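Local atomic coordinates of GTPase subunit of restriction endonuclease (Thermococcus gammatolerans, PDB entry 6P0F), a protein that probably serves, through this N-terminal YTH-type domain, to recognise modified DNA for a GTP-dependent McrB restriction endonuclease. Residues R78-V84 and D150-I154; T90-L94 and E132-I138. One frame throughout, in Å; residues are numbered along the deposited sequence.

Interaction 1: R78-V84 and D150-I154; sequences RISRNKV and DYFPI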
loop_
_atom_site.group_PDB
_atom_site.type_symbol
_atom_site.label_atom_id
_atom_site.label_comp_id
_atom_site.label_asym_id
_atom_site.label_seq_id
_atom_site.Cartn_x
_atom_site.Cartn_y
_atom_site.Cartn_z
ATOM N N ARG A 78 14.972 3.122 -5.154
ATOM C CA ARG A 78 14.581 4.081 -6.170
ATOM C C ARG A 78 15.831 4.757 -6.707
ATOM O O ARG A 78 16.576 5.356 -5.932
ATOM C CB ARG A 78 13.621 5.113 -5.598
ATOM C CG ARG A 78 13.168 6.089 -6.650
ATOM C CD ARG A 78 11.996 6.973 -6.198
ATOM N NE ARG A 78 10.829 6.174 -5.817
ATOM C CZ ARG A 78 9.949 5.678 -6.681
ATOM N NH1 ARG A 78 10.078 5.928 -7.969
ATOM N NH2 ARG A 78 8.929 4.943 -6.243
ATOM N N ILE A 79 16.069 4.652 -8.009
ATOM C CA ILE A 79 17.263 5.257 -8.610
ATOM C C ILE A 79 16.957 6.329 -9.635
ATOM O O ILE A 79 17.884 6.983 -10.119
ATOM C CB ILE A 79 18.206 4.206 -9.233
ATOM C CG1 ILE A 79 17.448 3.329 -10.223
ATOM C CG2 ILE A 79 18.914 3.441 -8.159
ATOM C CD1 ILE A 79 18.398 2.558 -11.128
ATOM N N SER A 80 15.716 6.588 -9.946
ATOM C CA SER A 80 15.388 7.669 -10.846
ATOM C C SER A 80 13.900 7.827 -10.735
ATOM O O SER A 80 13.232 7.055 -10.035
ATOM C CB SER A 80 15.827 7.391 -12.289
ATOM O OG SER A 80 16.142 8.611 -12.953
ATOM N N ARG A 81 13.372 8.830 -11.400
ATOM C CA ARG A 81 11.934 8.940 -11.462
ATOM C C ARG A 81 11.394 7.672 -12.135
ATOM O O ARG A 81 11.818 7.304 -13.246
ATOM C CB ARG A 81 11.478 10.172 -12.227
ATOM C CG ARG A 81 9.953 10.277 -12.185
ATOM C CD ARG A 81 9.439 11.695 -12.312
ATOM N NE ARG A 81 10.120 12.443 -13.359
ATOM C CZ ARG A 81 10.304 13.759 -13.322
ATOM N NH1 ARG A 81 9.850 14.460 -12.288
ATOM N NH2 ARG A 81 10.933 14.377 -14.315
ATOM N N ASN A 82 10.529 6.983 -11.412
ATOM C CA ASN A 82 9.775 5.821 -11.881
ATOM C C ASN A 82 10.634 4.608 -12.181
ATOM O O ASN A 82 10.186 3.689 -12.895
ATOM C CB ASN A 82 8.937 6.172 -13.103
ATOM C CG ASN A 82 7.799 7.103 -12.776
ATOM O OD1 ASN A 82 7.112 6.955 -11.764
ATOM N ND2 ASN A 82 7.620 8.115 -13.624
ATOM N N LYS A 83 11.813 4.519 -11.595
ATOM C CA LYS A 83 12.704 3.405 -11.874
ATOM C C LYS A 83 13.335 2.871 -10.600
ATOM O O LYS A 83 13.744 3.633 -9.714
ATOM C CB LYS A 83 13.811 3.820 -12.865
ATOM C CG LYS A 83 13.290 4.194 -14.261
ATOM C CD LYS A 83 14.378 3.917 -15.335
ATOM C CE LYS A 83 13.733 3.816 -16.728
ATOM N NZ LYS A 83 12.397 4.374 -16.819
ATOM N N VAL A 84 13.433 1.552 -10.535
ATOM C CA VAL A 84 14.060 0.851 -9.433
ATOM C C VAL A 84 15.377 0.278 -9.931
ATOM O O VAL A 84 15.562 0.027 -11.127
ATOM C CB VAL A 84 13.134 -0.262 -8.875
ATOM C CG1 VAL A 84 12.963 -1.369 -9.929
ATOM C CG2 VAL A 84 13.638 -0.851 -7.568
ATOM N N ASP A 150 11.810 -2.378 -14.874
ATOM C CA ASP A 150 12.241 -1.544 -13.757
ATOM C C ASP A 150 11.226 -0.465 -13.386
ATOM O O ASP A 150 11.553 0.432 -12.590
ATOM C CB ASP A 150 13.606 -0.907 -14.076
ATOM C CG ASP A 150 13.596 -0.061 -15.332
ATOM O OD1 ASP A 150 12.577 -0.002 -16.054
ATOM O OD2 ASP A 150 14.655 0.542 -15.634
ATOM N N TYR A 151 10.008 -0.535 -13.925
ATOM C CA TYR A 151 8.963 0.420 -13.588
ATOM C C TYR A 151 8.689 0.432 -12.083
ATOM O O TYR A 151 8.454 -0.609 -11.463
ATOM C CB TYR A 151 7.697 0.070 -14.355
ATOM C CG TYR A 151 6.508 0.964 -14.097
ATOM C CD1 TYR A 151 6.584 2.328 -14.267
ATOM C CD2 TYR A 151 5.298 0.420 -13.700
ATOM C CE1 TYR A 151 5.489 3.135 -14.029
ATOM C CE2 TYR A 151 4.197 1.198 -13.493
ATOM C CZ TYR A 151 4.285 2.550 -13.627
ATOM O OH TYR A 151 3.160 3.313 -13.391
ATOM N N PHE A 152 8.692 1.633 -11.506
ATOM C CA PHE A 152 8.690 1.802 -10.045
ATOM C C PHE A 152 8.044 3.144 -9.744
ATOM O O PHE A 152 8.710 4.110 -9.339
ATOM C CB PHE A 152 10.124 1.700 -9.504
ATOM C CG PHE A 152 10.246 1.583 -8.000
ATOM C CD1 PHE A 152 9.483 0.718 -7.283
ATOM C CD2 PHE A 152 11.194 2.319 -7.311
ATOM C CE1 PHE A 152 9.629 0.609 -5.908
ATOM C CE2 PHE A 152 11.338 2.212 -5.945
ATOM C CZ PHE A 152 10.539 1.360 -5.232
ATOM N N PRO A 153 6.723 3.242 -9.920
ATOM C CA PRO A 153 6.048 4.519 -9.691
ATOM C C PRO A 153 5.937 4.823 -8.211
ATOM O O PRO A 153 5.832 3.925 -7.371
ATOM C CB PRO A 153 4.666 4.319 -10.320
ATOM C CG PRO A 153 4.396 2.853 -10.126
ATOM C CD PRO A 153 5.763 2.165 -10.264
ATOM N N ILE A 154 5.936 6.119 -7.886
ATOM C CA ILE A 154 5.573 6.485 -6.516
ATOM C C ILE A 154 4.146 6.054 -6.213
ATOM O O ILE A 154 3.866 5.472 -5.155
ATOM C CB ILE A 154 5.792 7.988 -6.285
ATOM C CG1 ILE A 154 7.295 8.258 -6.169
ATOM C CG2 ILE A 154 5.108 8.424 -5.015
ATOM C CD1 ILE A 154 7.634 9.713 -6.135
HETATM O O HOH W 1 16.642 0.707 -13.578
#
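A bulged beta hairpin, 78-80 with 83-84 joined by a type II turn from S80 to K83, lays R78 and V84 on the two faces of the F152 ring in the loop 150-154. The R78 guanidinium stacks flat on the ring, centres 4.2 Å apart and planes at 9°, while I154 CG1 covers its other face. R78 NH1 donates to F152 O at 2.7 Å, nearly in line with the C=O bond, and NH2 adds weak bonds to F152 O and P153 O. The R78 chain starts with CG anti to the backbone N (chi1 -178°) and bends at chi3 (-59°), which folds the guanidinium back over the ring. Across the ring, V84 CG2 makes a CH-pi contact 4.1 Å from the centroid. Backbone bonds F152 N to N82 O (2.9 Å) and V84 N to D150 O (3.0 Å) flank the K83-Y151 bridge. A water joins V84 O to D150 OD2. With a leucine at R78, F152 O would probably lose its short side-chain donor and the ring its flat cationic cover. Beyond the contact, N142 of helix 138-145 donates to Y151 O, and I154 pairs through its backbone with G9 of strand 5-11.

Interaction 2: T90-L94 and E132-I138; sequences TAVYL and EKLHHSI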
loop_
_atom_site.group_PDB
_atom_site.type_symbol
_atom_site.label_atom_id
_atom_site.label_comp_id
_atom_site.label_asym_id
_atom_site.label_seq_id
_atom_site.Cartn_x
_atom_site.Cartn_y
_atom_site.Cartn_z
ATOM N N THR A 90 14.660 -6.541 -4.538
ATOM C CA THR A 90 13.312 -6.002 -4.648
ATOM C C THR A 90 12.313 -6.991 -4.066
ATOM O O THR A 90 12.597 -8.181 -3.922
ATOM C CB THR A 90 12.892 -5.692 -6.095
ATOM O OG1 THR A 90 12.748 -6.904 -6.844
ATOM C CG2 THR A 90 13.918 -4.782 -6.790
ATOM N N ALA A 91 11.134 -6.473 -3.730
ATOM C CA ALA A 91 10.049 -7.326 -3.255
ATOM C C ALA A 91 8.724 -6.700 -3.658
ATOM O O ALA A 91 8.642 -5.512 -3.955
ATOM C CB ALA A 91 10.106 -7.532 -1.755
ATOM N N VAL A 92 7.677 -7.528 -3.702
ATOM C CA VAL A 92 6.339 -7.049 -4.007
ATOM C C VAL A 92 5.391 -7.642 -2.978
ATOM O O VAL A 92 5.459 -8.842 -2.688
ATOM C CB VAL A 92 5.890 -7.442 -5.431
ATOM C CG1 VAL A 92 4.516 -6.884 -5.701
ATOM C CG2 VAL A 92 6.907 -6.925 -6.458
ATOM N N TYR A 93 4.504 -6.812 -2.453
ATOM C CA TYR A 93 3.467 -7.243 -1.533
ATOM C C TYR A 93 2.102 -6.940 -2.135
ATOM O O TYR A 93 1.931 -5.911 -2.789
ATOM C CB TYR A 93 3.605 -6.536 -0.164
ATOM C CG TYR A 93 4.901 -6.853 0.566
ATOM C CD1 TYR A 93 6.094 -6.273 0.163
ATOM C CD2 TYR A 93 4.917 -7.715 1.668
ATOM C CE1 TYR A 93 7.298 -6.569 0.828
ATOM C CE2 TYR A 93 6.096 -8.025 2.318
ATOM C CZ TYR A 93 7.271 -7.432 1.913
ATOM O OH TYR A 93 8.434 -7.738 2.592
ATOM N N LEU A 94 1.118 -7.811 -1.892
ATOM C CA LEU A 94 -0.242 -7.625 -2.398
ATOM C C LEU A 94 -1.205 -7.518 -1.224
ATOM O O LEU A 94 -1.288 -8.434 -0.408
ATOM C CB LEU A 94 -0.641 -8.794 -3.303
ATOM C CG LEU A 94 -2.085 -8.744 -3.803
ATOM C CD1 LEU A 94 -2.329 -7.562 -4.719
ATOM C CD2 LEU A 94 -2.424 -10.031 -4.547
ATOM N N GLU A 132 0.391 -9.693 1.504
ATOM C CA GLU A 132 1.101 -10.933 1.263
ATOM C C GLU A 132 2.354 -10.685 0.445
ATOM O O GLU A 132 2.277 -10.076 -0.625
ATOM C CB GLU A 132 0.189 -11.878 0.493
ATOM C CG GLU A 132 0.680 -13.264 0.413
ATOM C CD GLU A 132 0.117 -14.073 1.541
ATOM O OE1 GLU A 132 -1.079 -14.423 1.476
ATOM O OE2 GLU A 132 0.868 -14.323 2.501
ATOM N N LYS A 133 3.504 -11.158 0.937
ATOM C CA LYS A 133 4.734 -11.050 0.160
ATOM C C LYS A 133 4.679 -12.023 -1.007
ATOM O O LYS A 133 4.565 -13.245 -0.817
ATOM C CB LYS A 133 5.952 -11.331 1.030
ATOM C CG LYS A 133 7.288 -10.977 0.392
ATOM C CD LYS A 133 8.438 -11.110 1.413
ATOM C CE LYS A 133 9.732 -10.533 0.880
ATOM N NZ LYS A 133 10.847 -10.608 1.882
ATOM N N LEU A 134 4.731 -11.495 -2.214
ATOM C CA LEU A 134 4.692 -12.363 -3.372
ATOM C C LEU A 134 6.051 -13.024 -3.609
ATOM O O LEU A 134 7.116 -12.543 -3.211
ATOM C CB LEU A 134 4.278 -11.593 -4.632
ATOM C CG LEU A 134 2.974 -10.817 -4.571
ATOM C CD1 LEU A 134 2.618 -10.174 -5.874
ATOM C CD2 LEU A 134 1.871 -11.772 -4.098
ATOM N N HIS A 135 5.985 -14.147 -4.301
ATOM C CA HIS A 135 7.148 -14.902 -4.695
ATOM C C HIS A 135 7.997 -14.175 -5.728
ATOM O O HIS A 135 9.199 -14.427 -5.807
ATOM C CB HIS A 135 6.636 -16.228 -5.235
ATOM C CG HIS A 135 7.707 -17.144 -5.649
ATOM N ND1 HIS A 135 8.184 -17.182 -6.946
ATOM C CD2 HIS A 135 8.382 -18.080 -4.954
ATOM C CE1 HIS A 135 9.108 -18.113 -7.015
ATOM N NE2 HIS A 135 9.265 -18.666 -5.825
ATOM N N HIS A 136 7.423 -13.231 -6.449
ATOM C CA HIS A 136 8.057 -12.658 -7.622
ATOM C C HIS A 136 8.728 -11.325 -7.350
ATOM O O HIS A 136 8.332 -10.579 -6.451
ATOM C CB HIS A 136 7.006 -12.462 -8.694
ATOM C CG HIS A 136 6.194 -13.677 -8.964
ATOM N ND1 HIS A 136 6.622 -14.667 -9.817
ATOM C CD2 HIS A 136 4.993 -14.081 -8.482
ATOM C CE1 HIS A 136 5.714 -15.625 -9.863
ATOM N NE2 HIS A 136 4.710 -15.287 -9.075
ATOM N N SER A 137 9.741 -11.034 -8.176
ATOM C CA SER A 137 10.429 -9.756 -8.223
ATOM C C SER A 137 9.533 -8.654 -8.783
ATOM O O SER A 137 8.520 -8.912 -9.446
ATOM C CB SER A 137 11.637 -9.869 -9.153
ATOM O OG SER A 137 11.172 -10.342 -10.428
ATOM N N ILE A 138 9.979 -7.411 -8.599
ATOM C CA ILE A 138 9.339 -6.307 -9.305
ATOM C C ILE A 138 9.389 -6.567 -10.808
ATOM O O ILE A 138 8.423 -6.307 -11.534
ATOM C CB ILE A 138 10.001 -4.966 -8.931
ATOM C CG1 ILE A 138 9.603 -4.534 -7.520
ATOM C CG2 ILE A 138 9.604 -3.862 -9.927
ATOM C CD1 ILE A 138 10.297 -3.286 -7.006
HETATM O O HOH W 2 8.466 -10.351 -3.686
#
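K133 runs out along the Y93 side chain, and each of its carbons in turn meets the aromatic residue. K133 CB lies 3.6 Å from Y93 CE2. K133 CG sits over the Y93 ring face in a CH-pi contact, 4.1 Å from the centroid and 27° off the normal. CD passes on to CZ and the hydroxyl, and K133 CE comes 3.5 Å from Y93 OH while also brushing the methyl of A91. NZ, at the tip, stays close to the hydroxyl without a hydrogen bond. This course follows from a fully extended chain, with CG anti to the backbone N (chi1 -168°) and every later torsion anti as well.

Beneath these side chains the backbones form a short antiparallel pairing at the edge of the mixed sheet. Y93 and K133 are its non-hydrogen-bonded pair; L94 and E132, the hydrogen-bonded one, exchange two N-H to O bonds. L134 N then donates to V92 O at 2.8 Å, nearly along the C=O axis, before the chain bows out around H135 and returns at S137. A water fills the bow, accepting from V92 N and donating to L134 O and H136 O, so the edge N-H of V92 is satisfied even where direct pairing has stopped.

V92 sends its two methyls to different partners: CG1 touches L134 CD1 at 3.8 Å, and CG2 meets I138 CG1. L134 CD2 reaches L94 CB, adding an apolar contact on the side where helix 160-174 packs, with I173 against both leucines. Further along, S137 is the N-cap of helix 138-145, and E140 of its first turn accepts from S137 N. I138 N makes a weak but straight bond to T90 OG1 (3.3 Å, 171° at the hydrogen), while I138 CD1 lies against T90 CB.

From the N terminus, strand 5-11 comes first and later pairs with strands 70-76 and 155-158. Directly after strand 70-76 the chain enters the hairpin 78-84, where interaction 1 opens; its loop closes only at 150-154, just before strand 155-158. Interaction 2 is nested inside that loop: it opens at the start of strand 91-102 and closes at 132-138, where the chain passes into helix 138-145. The inner contact ties strand 91-102 to edge strand 132-133 and the start of that helix, and the outer one anchors the hairpin to the loop between helix 138-145 and strand 155-158. They touch where I138 CD1 packs against V84 CG2 and F152 CD1, and where V84 CG2 meets T90 CG2.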